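Local atomic coordinates of uncharacterized protein MG296 homolog (Mycoplasma pneumoniae, PDB entry 2I15), a protein that is of unknown function, an all-helical member of the Mg296 family found in three copies in its crystallographic assembly. Residues Q10-A13 against L14-V18; V18-E21 against F22-V25; F30-N33 against F34-L38; L45-E49 against D50-D54. All coordinates share one frame; numbering follows the deposited sequence.

Interaction 1 of 4, residues Q10-A13 against L14-V18; sequences QLLA and LKQFV
Gln16 and Leu12 lie one turn apart on helix 9-23, joined first by their backbones and again by their side-chain ends. At the root of the glutamine, CB sits 3.3 Å from Ala13 O and 3.5 Å from Leu12 O, so its first carbon packs on two carbonyls of the preceding turn. CG then leaves opposite the main-chain nitrogen, and a bend at the next bond (chi2 86°) turns the amide back toward the N-terminal end of the helix. CD reaches the neighbourhood of the leucine methyl CD1. At the tip, NE2 comes to 3.5 Å from that same Leu12 CD1, the two chains meeting at a slant. This is van der Waals contact, a polar group laid on a methyl, with no bond between the ends.

The backbone does the firmer work. Gln16 N donates to Leu12 O over 2.8 Å, in the carbonyl plane, and Phe17 N meets Ala13 O at 2.7 Å. Leu14 N to Gln10 O and Lys15 N to Leu11 O, both 3.1 Å, are longer but straighter, the former at 176°. All four are i to i+4 bonds, the repeat of a regular alpha-helix. Lys15 adds CB against Leu12 O at 3.2 Å.

Most residues here are exposed and no other chain of the assembly touches them. Across this contact the hydrogen bonds all run between backbone atoms, while the meeting of the Leu12 and Gln16 side chains contributes only weak dispersion.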
loop_
_atom_site.group_PDB
_atom_site.type_symbol
_atom_site.label_atom_id
_atom_site.label_comp_id
_atom_site.label_asym_id
_atom_site.label_seq_id
_atom_site.Cartn_x
_atom_site.Cartn_y
_atom_site.Cartn_z
ATOM N N GLN A 10 -44.118 21.772 0.930
ATOM C CA GLN A 10 -42.996 20.858 0.827
ATOM C C GLN A 10 -41.883 21.221 1.821
ATOM O O GLN A 10 -41.373 20.358 2.536
ATOM C CB GLN A 10 -42.468 20.825 -0.603
ATOM C CG GLN A 10 -41.970 19.452 -0.981
ATOM C CD GLN A 10 -41.742 19.290 -2.470
ATOM O OE1 GLN A 10 -42.665 19.450 -3.285
ATOM N NE2 GLN A 10 -40.503 18.964 -2.839
ATOM N N LEU A 11 -41.512 22.494 1.882
ATOM C CA LEU A 11 -40.480 22.902 2.816
ATOM C C LEU A 11 -40.947 22.469 4.201
ATOM O O LEU A 11 -40.159 21.978 5.008
ATOM C CB LEU A 11 -40.295 24.423 2.786
ATOM C CG LEU A 11 -38.908 25.014 3.061
ATOM C CD1 LEU A 11 -39.049 26.414 3.670
ATOM C CD2 LEU A 11 -38.123 24.122 3.997
ATOM N N LEU A 12 -42.240 22.639 4.449
ATOM C CA LEU A 12 -42.855 22.288 5.724
ATOM C C LEU A 12 -42.518 20.861 6.111
ATOM O O LEU A 12 -41.980 20.604 7.197
ATOM C CB LEU A 12 -44.391 22.403 5.643
ATOM C CG LEU A 12 -45.123 21.051 5.791
ATOM C CD1 LEU A 12 -45.357 20.763 7.272
ATOM C CD2 LEU A 12 -46.417 20.984 4.995
ATOM N N ALA A 13 -42.884 19.939 5.225
ATOM C CA ALA A 13 -42.705 18.513 5.441
ATOM C C ALA A 13 -41.261 18.119 5.688
ATOM O O ALA A 13 -40.976 17.344 6.594
ATOM C CB ALA A 13 -43.283 17.738 4.245
ATOM N N LEU A 14 -40.359 18.629 4.858
ATOM C CA LEU A 14 -38.943 18.341 5.015
ATOM C C LEU A 14 -38.580 18.632 6.468
ATOM O O LEU A 14 -37.991 17.795 7.159
ATOM C CB LEU A 14 -38.115 19.224 4.087
ATOM C CG LEU A 14 -36.898 18.606 3.396
ATOM C CD1 LEU A 14 -35.931 19.734 2.996
ATOM C CD2 LEU A 14 -36.197 17.589 4.301
ATOM N N LYS A 15 -38.982 19.813 6.928
ATOM C CA LYS A 15 -38.731 20.255 8.297
ATOM C C LYS A 15 -39.382 19.308 9.320
ATOM O O LYS A 15 -38.761 18.887 10.307
ATOM C CB LYS A 15 -39.289 21.668 8.494
ATOM C CG LYS A 15 -38.976 22.255 9.850
ATOM C CD LYS A 15 -39.818 23.487 10.123
ATOM C CE LYS A 15 -41.288 23.135 10.262
ATOM N NZ LYS A 15 -41.538 22.163 11.368
ATOM N N GLN A 16 -40.652 19.000 9.078
ATOM C CA GLN A 16 -41.431 18.114 9.937
ATOM C C GLN A 16 -40.695 16.781 10.076
ATOM O O GLN A 16 -40.627 16.192 11.154
ATOM C CB GLN A 16 -42.803 17.866 9.299
ATOM C CG GLN A 16 -43.927 17.503 10.253
ATOM C CD GLN A 16 -44.596 18.731 10.826
ATOM O OE1 GLN A 16 -44.036 19.412 11.684
ATOM N NE2 GLN A 16 -45.794 19.036 10.335
ATOM N N PHE A 17 -40.144 16.317 8.961
ATOM C CA PHE A 17 -39.432 15.039 8.905
ATOM C C PHE A 17 -38.149 14.927 9.756
ATOM O O PHE A 17 -38.034 14.042 10.615
ATOM C CB PHE A 17 -39.101 14.708 7.440
ATOM C CG PHE A 17 -38.273 13.480 7.279
ATOM C CD1 PHE A 17 -38.852 12.227 7.336
ATOM C CD2 PHE A 17 -36.898 13.578 7.147
ATOM C CE1 PHE A 17 -38.065 11.084 7.270
ATOM C CE2 PHE A 17 -36.099 12.452 7.082
ATOM C CZ PHE A 17 -36.680 11.201 7.144
ATOM N N VAL A 18 -37.182 15.816 9.522
ATOM C CA VAL A 18 -35.929 15.753 10.267
ATOM C C VAL A 18 -36.221 16.093 11.733
ATOM O O VAL A 18 -35.537 15.620 12.644
ATOM C CB VAL A 18 -34.863 16.710 9.651
ATOM C CG1 VAL A 18 -35.232 17.048 8.210
ATOM C CG2 VAL A 18 -34.730 17.938 10.449
#

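Interaction 2 of 4, residues V18-E21 against F22-V25; sequences VQTE and FEKV
Thr20 O collects two backbone N-H groups from the last turn of helix 9-23. Lys24 N donates to it over 3.2 Å at 142°, while Glu23 N divides itself between Gln19 O, whose modelled place is less sure, and, weakly, Thr20 O. Lys24 N also leans weakly toward Glu21 O. Such spread-out bonding accompanies the end of the helix, since Lys24 is the first residue to leave helical backbone angles. Two residues earlier the bond is shorter, Phe22 N to Val18 O at 2.9 Å, although the donor stands above the carbonyl plane.

Outside the backbone, Glu21 and Lys24 run side by side in the same direction. Lys24 places CG between its own N and carbonyl carbon (chi1 68°), which lays the chain back along the helix end, with CG 3.1 Å from Glu21 O. A bend at the last torsion then brings NZ to Glu21 OE2 at 3.1 Å in a salt bridge. The ammonium meets this oxygen from above the carboxylate plane (43° out of it), while CE lies close to both carboxylate oxygens.

A water joins the neighbouring pair: it donates to Thr20 OG1 at 2.6 Å and to Glu23 OE1 at 2.7 Å. Thr20 OG1 is bonded as well to Gln16 O, back along the helix. The Phe22 ring turns away toward helix 27-41, where it meets Phe30 edge-to-face.

With its acid and base on a largely exposed surface, the salt bridge is probably screened by solvent, and the local polar links supplement a backbone pattern whose last bonds are weak and shared.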
loop_
_atom_site.group_PDB
_atom_site.type_symbol
_atom_site.label_atom_id
_atom_site.label_comp_id
_atom_site.label_asym_id
_atom_site.label_seq_id
_atom_site.Cartn_x
_atom_site.Cartn_y
_atom_site.Cartn_z
ATOM N N VAL A 18 -37.182 15.816 9.522
ATOM C CA VAL A 18 -35.929 15.753 10.267
ATOM C C VAL A 18 -36.221 16.093 11.733
ATOM O O VAL A 18 -35.537 15.620 12.644
ATOM C CB VAL A 18 -34.863 16.710 9.651
ATOM C CG1 VAL A 18 -35.232 17.048 8.210
ATOM C CG2 VAL A 18 -34.730 17.938 10.449
ATOM N N GLN A 19 -37.257 16.905 11.943
ATOM C CA GLN A 19 -37.698 17.298 13.278
ATOM C C GLN A 19 -38.212 16.052 14.033
ATOM O O GLN A 19 -37.761 15.763 15.140
ATOM C CB GLN A 19 -38.809 18.351 13.143
ATOM C CG GLN A 19 -39.160 19.166 14.401
ATOM C CD GLN A 19 -40.067 20.378 14.083
ATOM O OE1 GLN A 19 -39.636 21.539 14.137
ATOM N NE2 GLN A 19 -41.325 20.100 13.747
ATOM N N THR A 20 -39.132 15.310 13.408
ATOM C CA THR A 20 -39.720 14.093 13.983
ATOM C C THR A 20 -38.640 13.009 14.123
ATOM O O THR A 20 -38.575 12.262 15.105
ATOM C CB THR A 20 -40.852 13.567 13.083
ATOM O OG1 THR A 20 -41.915 14.533 13.038
ATOM C CG2 THR A 20 -41.413 12.257 13.645
ATOM N N GLU A 21 -37.815 12.921 13.092
ATOM C CA GLU A 21 -36.715 11.981 13.045
ATOM C C GLU A 21 -35.861 12.170 14.313
ATOM O O GLU A 21 -35.560 11.215 15.028
ATOM C CB GLU A 21 -35.914 12.277 11.786
ATOM C CG GLU A 21 -35.415 11.069 10.990
ATOM C CD GLU A 21 -36.425 9.947 10.822
ATOM O OE1 GLU A 21 -37.635 10.225 10.727
ATOM O OE2 GLU A 21 -35.986 8.780 10.770
ATOM N N PHE A 22 -35.515 13.424 14.588
ATOM C CA PHE A 22 -34.710 13.832 15.738
ATOM C C PHE A 22 -35.297 13.524 17.118
ATOM O O PHE A 22 -34.568 13.182 18.055
ATOM C CB PHE A 22 -34.448 15.340 15.648
ATOM C CG PHE A 22 -33.857 15.934 16.894
ATOM C CD1 PHE A 22 -32.497 15.801 17.171
ATOM C CD2 PHE A 22 -34.660 16.640 17.794
ATOM C CE1 PHE A 22 -31.951 16.358 18.308
ATOM C CE2 PHE A 22 -34.108 17.205 18.947
ATOM C CZ PHE A 22 -32.756 17.063 19.200
ATOM N N GLU A 23 -36.612 13.639 17.244
ATOM C CA GLU A 23 -37.266 13.414 18.525
ATOM C C GLU A 23 -37.417 11.935 18.874
ATOM O O GLU A 23 -37.493 11.564 20.052
ATOM C CB GLU A 23 -38.635 14.112 18.521
ATOM C CG GLU A 23 -38.595 15.443 17.801
ATOM C CD GLU A 23 -39.960 16.059 17.591
ATOM O OE1 GLU A 23 -40.896 15.321 17.207
ATOM O OE2 GLU A 23 -40.093 17.289 17.791
ATOM N N LYS A 24 -37.442 11.094 17.846
ATOM C CA LYS A 24 -37.606 9.651 18.021
ATOM C C LYS A 24 -36.290 8.886 18.070
ATOM O O LYS A 24 -36.262 7.669 17.883
ATOM C CB LYS A 24 -38.477 9.084 16.893
ATOM C CG LYS A 24 -37.847 9.114 15.497
ATOM C CD LYS A 24 -38.623 8.204 14.533
ATOM C CE LYS A 24 -38.159 8.325 13.086
ATOM N NZ LYS A 24 -37.718 7.015 12.558
ATOM N N VAL A 25 -35.198 9.598 18.312
ATOM C CA VAL A 25 -33.870 8.984 18.394
ATOM C C VAL A 25 -33.372 9.333 19.798
ATOM O O VAL A 25 -33.771 10.357 20.350
ATOM C CB VAL A 25 -32.920 9.597 17.284
ATOM C CG1 VAL A 25 -31.974 10.621 17.873
ATOM C CG2 VAL A 25 -32.163 8.524 16.578
HETATM O O HOH W 1 -42.247 16.162 15.015
#

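Interaction 3 of 4, residues F30-N33 against F34-L38; sequences FRQN and FNRCL
Two successive turns of helix 27-41 set Phe34 against Phe30, with CB of Phe34 lying over one face of the Phe30 ring. The methylene stands 4.1 Å above the ring plane, displaced toward the rim, and its nearest ring atom is Phe30 CE2 at 4.2 Å. Both rings leave the helix on the same flank. Beneath them the bond from Phe34 N to Phe30 O, 2.8 Å long and nearly linear at 171°, keeps the two residues one turn apart.

On another flank Arg36 folds back along Gln32. Its CG stands beside the backbone N (chi1 -73°), and a bend further out carries the guanidinium over the preceding turn, where NH2 is 3.4 Å from Gln32 CB. The glutamine amide and the guanidinium lie nearly perpendicular, their planes 79° apart, and Gln32 CD faces the guanidinium edge. Asn33 OD1 is over one of its faces, toward the rim.

The i to i+4 pattern of the alpha-helix runs through all of this. Gln32 O takes Arg36 N at 2.7 Å and, weakly, Arg36 NE, so a single carbonyl receives both backbone and side-chain N-H of one arginine. Asn35 N bonds to Arg31 O at 2.9 Å, and Cys37 N to Asn33 O at 2.6 Å.

Alongside, Arg31 and Asn35 point the same way, with Arg31 CD 3.8 Å from Asn35 ND2. The charged end of Arg31 is engaged elsewhere, in a salt bridge from NH2 to Glu28 OE2 on the preceding turn of the helix.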
loop_
_atom_site.group_PDB
_atom_site.type_symbol
_atom_site.label_atom_id
_atom_site.label_comp_id
_atom_site.label_asym_id
_atom_site.label_seq_id
_atom_site.Cartn_x
_atom_site.Cartn_y
_atom_site.Cartn_z
ATOM N N PHE A 30 -27.476 10.644 19.807
ATOM C CA PHE A 30 -27.443 11.458 18.600
ATOM C C PHE A 30 -26.429 12.571 18.820
ATOM O O PHE A 30 -25.528 12.768 18.003
ATOM C CB PHE A 30 -28.814 12.082 18.323
ATOM C CG PHE A 30 -28.771 13.184 17.292
ATOM C CD1 PHE A 30 -28.686 12.888 15.938
ATOM C CD2 PHE A 30 -28.776 14.522 17.682
ATOM C CE1 PHE A 30 -28.602 13.902 14.993
ATOM C CE2 PHE A 30 -28.688 15.538 16.737
ATOM C CZ PHE A 30 -28.605 15.225 15.392
ATOM N N ARG A 31 -26.585 13.288 19.938
ATOM C CA ARG A 31 -25.707 14.395 20.315
ATOM C C ARG A 31 -24.217 14.076 20.164
ATOM O O ARG A 31 -23.444 14.896 19.664
ATOM C CB ARG A 31 -25.988 14.809 21.770
ATOM C CG ARG A 31 -25.147 16.004 22.249
ATOM C CD ARG A 31 -24.346 15.703 23.494
ATOM N NE ARG A 31 -25.095 15.825 24.745
ATOM C CZ ARG A 31 -25.583 16.966 25.231
ATOM N NH1 ARG A 31 -25.417 18.103 24.577
ATOM N NH2 ARG A 31 -26.226 16.973 26.386
ATOM N N GLN A 32 -23.813 12.890 20.615
ATOM C CA GLN A 32 -22.412 12.479 20.537
ATOM C C GLN A 32 -21.976 12.250 19.081
ATOM O O GLN A 32 -20.897 12.667 18.678
ATOM C CB GLN A 32 -22.189 11.196 21.346
ATOM C CG GLN A 32 -22.633 11.308 22.794
ATOM C CD GLN A 32 -22.523 10.000 23.557
ATOM O OE1 GLN A 32 -23.112 8.979 23.166
ATOM N NE2 GLN A 32 -21.777 10.021 24.659
ATOM N N ASN A 33 -22.813 11.586 18.291
ATOM C CA ASN A 33 -22.456 11.337 16.902
ATOM C C ASN A 33 -22.365 12.665 16.179
ATOM O O ASN A 33 -21.437 12.910 15.408
ATOM C CB ASN A 33 -23.491 10.416 16.249
ATOM C CG ASN A 33 -23.583 9.073 16.956
ATOM O OD1 ASN A 33 -22.573 8.547 17.417
ATOM N ND2 ASN A 33 -24.783 8.516 17.045
ATOM N N PHE A 34 -23.319 13.538 16.448
ATOM C CA PHE A 34 -23.298 14.848 15.829
ATOM C C PHE A 34 -21.995 15.579 16.180
ATOM O O PHE A 34 -21.299 16.078 15.289
ATOM C CB PHE A 34 -24.498 15.667 16.296
ATOM C CG PHE A 34 -24.507 17.063 15.756
ATOM C CD1 PHE A 34 -24.961 17.333 14.465
ATOM C CD2 PHE A 34 -23.972 18.099 16.510
ATOM C CE1 PHE A 34 -24.869 18.624 13.937
ATOM C CE2 PHE A 34 -23.876 19.374 15.990
ATOM C CZ PHE A 34 -24.322 19.643 14.701
ATOM N N ASN A 35 -21.663 15.635 17.472
ATOM C CA ASN A 35 -20.435 16.304 17.901
ATOM C C ASN A 35 -19.212 15.605 17.327
ATOM O O ASN A 35 -18.184 16.234 17.076
ATOM C CB ASN A 35 -20.348 16.350 19.434
ATOM C CG ASN A 35 -21.335 17.338 20.042
ATOM O OD1 ASN A 35 -21.884 18.200 19.335
ATOM N ND2 ASN A 35 -21.565 17.228 21.359
ATOM N N ARG A 36 -19.316 14.294 17.140
ATOM C CA ARG A 36 -18.211 13.539 16.571
ATOM C C ARG A 36 -18.105 13.841 15.084
ATOM O O ARG A 36 -17.024 14.141 14.603
ATOM C CB ARG A 36 -18.389 12.039 16.799
ATOM C CG ARG A 36 -18.137 11.650 18.233
ATOM C CD ARG A 36 -18.296 10.169 18.440
ATOM N NE ARG A 36 -19.141 9.897 19.593
ATOM C CZ ARG A 36 -19.193 8.731 20.221
ATOM N NH1 ARG A 36 -18.444 7.719 19.808
ATOM N NH2 ARG A 36 -19.996 8.577 21.262
ATOM N N CYS A 37 -19.217 13.760 14.358
ATOM C CA CYS A 37 -19.212 14.077 12.935
ATOM C C CYS A 37 -18.622 15.471 12.733
ATOM O O CYS A 37 -17.746 15.672 11.889
ATOM C CB CYS A 37 -20.634 14.082 12.371
ATOM S SG CYS A 37 -21.544 12.514 12.402
ATOM N N LEU A 38 -19.135 16.428 13.506
ATOM C CA LEU A 38 -18.704 17.828 13.453
ATOM C C LEU A 38 -17.197 17.930 13.654
ATOM O O LEU A 38 -16.467 18.384 12.772
ATOM C CB LEU A 38 -19.422 18.636 14.551
ATOM C CG LEU A 38 -20.098 19.961 14.202
ATOM C CD1 LEU A 38 -20.024 20.902 15.419
ATOM C CD2 LEU A 38 -19.435 20.608 12.975
#

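Interaction 4 of 4, residues L45-E49 against D50-D54; sequences LLIYE and DDDYD
Ile47 CD1 touches Tyr53 CE1 at 3.4 Å, the closest side-chain meeting between residues 45-49 and 50-54. The isoleucine branch crosses the tyrosine at about a right angle, coming at the ring obliquely. The same methyl is 4.0 Å from Asp52 CG, so one apolar tip packs on an aromatic ring and on the carbon of a carboxylate, though Asp52 is poorly ordered.

Behind these tips the chain bends. Asp50 N makes two weak bonds, to Leu46 O and to Ile47 O, each 3.4 Å long, and Asp50 CB lies 3.3 Å from Ile47 O. The grip is loose, and Glu49 N to Leu46 O at 3.1 Å is the firmer backbone bond of this turn. Ile47 also spreads CG2 over the centre of the Tyr48 ring, 3.4 Å above its plane.

Further out, Tyr53 has left-handed backbone angles (phi 74°), and as modelled its N is bound to the uncertainly placed Asp52 OD1 at 2.9 Å through the anti lone pair of that oxygen. Asp55 OD1 takes the same N-H. Asp52 OD1 also lies close to the carboxylates of Asp55 and Glu41, which may carry an electrostatic cost.

This loop joins helices 27-41 and 57-75, close to the centre of the chain. Tyr53 rests on Leu60 and Leu64 of helix 57-75 and on Phe106 of helix 92-113, while Tyr48 meets Phe68. In the second subunit, Phe34 stacks on the Tyr53 ring and Asn35 ND2 bonds to Tyr53 O, so the loop packs between its own helices and helix 27-41 of a neighbouring copy.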
loop_
_atom_site.group_PDB
_atom_site.type_symbol
_atom_site.label_atom_id
_atom_site.label_comp_id
_atom_site.label_asym_id
_atom_site.label_seq_id
_atom_site.Cartn_x
_atom_site.Cartn_y
_atom_site.Cartn_z
ATOM N N LEU A 45 -7.385 18.866 7.424
ATOM C CA LEU A 45 -6.086 18.305 7.084
ATOM C C LEU A 45 -6.186 16.996 6.297
ATOM O O LEU A 45 -5.542 16.858 5.262
ATOM C CB LEU A 45 -5.230 18.130 8.349
ATOM C CG LEU A 45 -3.982 19.024 8.339
ATOM C CD1 LEU A 45 -3.394 19.144 9.732
ATOM C CD2 LEU A 45 -2.972 18.454 7.362
ATOM N N LEU A 46 -6.982 16.037 6.769
ATOM C CA LEU A 46 -7.130 14.772 6.035
ATOM C C LEU A 46 -8.446 14.760 5.264
ATOM O O LEU A 46 -9.218 13.801 5.315
ATOM C CB LEU A 46 -7.067 13.551 6.960
ATOM C CG LEU A 46 -7.177 12.226 6.190
ATOM C CD1 LEU A 46 -6.516 12.347 4.806
ATOM C CD2 LEU A 46 -6.574 11.082 7.006
ATOM N N ILE A 47 -8.666 15.839 4.525
ATOM C CA ILE A 47 -9.873 16.039 3.736
ATOM C C ILE A 47 -10.253 14.834 2.881
ATOM O O ILE A 47 -11.432 14.597 2.670
ATOM C CB ILE A 47 -9.715 17.316 2.832
ATOM C CG1 ILE A 47 -11.073 17.987 2.585
ATOM C CG2 ILE A 47 -9.124 16.950 1.481
ATOM C CD1 ILE A 47 -12.012 17.188 1.730
ATOM N N TYR A 48 -9.269 14.055 2.427
ATOM C CA TYR A 48 -9.532 12.907 1.540
ATOM C C TYR A 48 -10.069 11.593 2.124
ATOM O O TYR A 48 -10.310 10.646 1.383
ATOM C CB TYR A 48 -8.282 12.605 0.702
ATOM C CG TYR A 48 -7.704 13.833 0.043
ATOM C CD1 TYR A 48 -6.544 14.421 0.533
ATOM C CD2 TYR A 48 -8.344 14.435 -1.041
ATOM C CE1 TYR A 48 -6.029 15.595 -0.026
ATOM C CE2 TYR A 48 -7.847 15.608 -1.610
ATOM C CZ TYR A 48 -6.690 16.175 -1.095
ATOM O OH TYR A 48 -6.222 17.356 -1.615
ATOM N N GLU A 49 -10.260 11.531 3.435
ATOM C CA GLU A 49 -10.798 10.328 4.077
ATOM C C GLU A 49 -11.953 10.799 4.929
ATOM O O GLU A 49 -12.659 10.023 5.581
ATOM C CB GLU A 49 -9.761 9.705 4.997
ATOM C CG GLU A 49 -8.464 9.443 4.277
ATOM C CD GLU A 49 -8.306 7.992 3.961
ATOM O OE1 GLU A 49 -7.755 7.272 4.821
ATOM O OE2 GLU A 49 -8.767 7.572 2.880
ATOM N N ASP A 50 -12.095 12.112 4.924
ATOM C CA ASP A 50 -13.084 12.802 5.688
ATOM C C ASP A 50 -14.462 12.550 5.184
ATOM O O ASP A 50 -14.751 12.891 4.026
ATOM C CB ASP A 50 -12.799 14.310 5.623
ATOM C CG ASP A 50 -12.979 14.992 6.941
ATOM O OD1 ASP A 50 -14.079 14.900 7.527
ATOM O OD2 ASP A 50 -12.006 15.634 7.386
ATOM N N ASP A 51 -15.314 11.937 6.012
ATOM C CA ASP A 51 -16.679 11.831 5.557
ATOM C C ASP A 51 -16.721 13.345 5.602
ATOM O O ASP A 51 -16.616 13.975 6.665
ATOM C CB ASP A 51 -17.627 11.224 6.590
ATOM C CG ASP A 51 -19.033 11.123 6.073
ATOM O OD1 ASP A 51 -19.953 10.852 6.877
ATOM O OD2 ASP A 51 -19.227 11.319 4.859
ATOM N N ASP A 52 -16.784 13.926 4.421
ATOM C CA ASP A 52 -16.738 15.365 4.267
ATOM C C ASP A 52 -17.431 15.355 2.946
ATOM O O ASP A 52 -17.870 14.290 2.523
ATOM C CB ASP A 52 -15.253 15.747 4.136
ATOM C CG ASP A 52 -14.960 17.217 4.388
ATOM O OD1 ASP A 52 -15.468 18.075 3.648
ATOM O OD2 ASP A 52 -14.187 17.514 5.327
ATOM N N TYR A 53 -17.503 16.481 2.256
ATOM C CA TYR A 53 -18.244 16.473 1.010
ATOM C C TYR A 53 -19.657 16.426 1.570
ATOM O O TYR A 53 -20.535 15.754 1.037
ATOM C CB TYR A 53 -17.914 15.215 0.197
ATOM C CG TYR A 53 -16.522 15.212 -0.376
ATOM C CD1 TYR A 53 -15.407 15.297 0.446
ATOM C CD2 TYR A 53 -16.320 15.138 -1.747
ATOM C CE1 TYR A 53 -14.133 15.309 -0.089
ATOM C CE2 TYR A 53 -15.049 15.148 -2.289
ATOM C CZ TYR A 53 -13.967 15.241 -1.459
ATOM O OH TYR A 53 -12.709 15.312 -2.006
ATOM N N ASP A 54 -19.799 17.115 2.704
ATOM C CA ASP A 54 -21.041 17.317 3.429
ATOM C C ASP A 54 -21.330 18.796 3.180
ATOM O O ASP A 54 -22.441 19.206 2.861
ATOM C CB ASP A 54 -20.827 17.088 4.923
ATOM C CG ASP A 54 -20.759 15.618 5.282
ATOM O OD1 ASP A 54 -21.508 14.819 4.659
ATOM O OD2 ASP A 54 -19.964 15.266 6.192
#

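In the fold
The four contacts follow the chain in order. Interactions 1 and 2 share Val18 and lie on one helix, 9-23, with centres 11 Å apart. Interaction 2 then meets interaction 3 directly: Val25 CG1 packs on Phe30 CB at 3.5 Å where helix 9-23 hands over to helix 27-41. Interaction 3 approaches interaction 4 to about 6 Å between nearest atoms without touching it. From the centre of the chain, the centres of the contacts lie 29, 28, 19 and 4 Å away in turn, a passage from an outlying helical arm to the buried loop. No active site or ligand is known for them to serve.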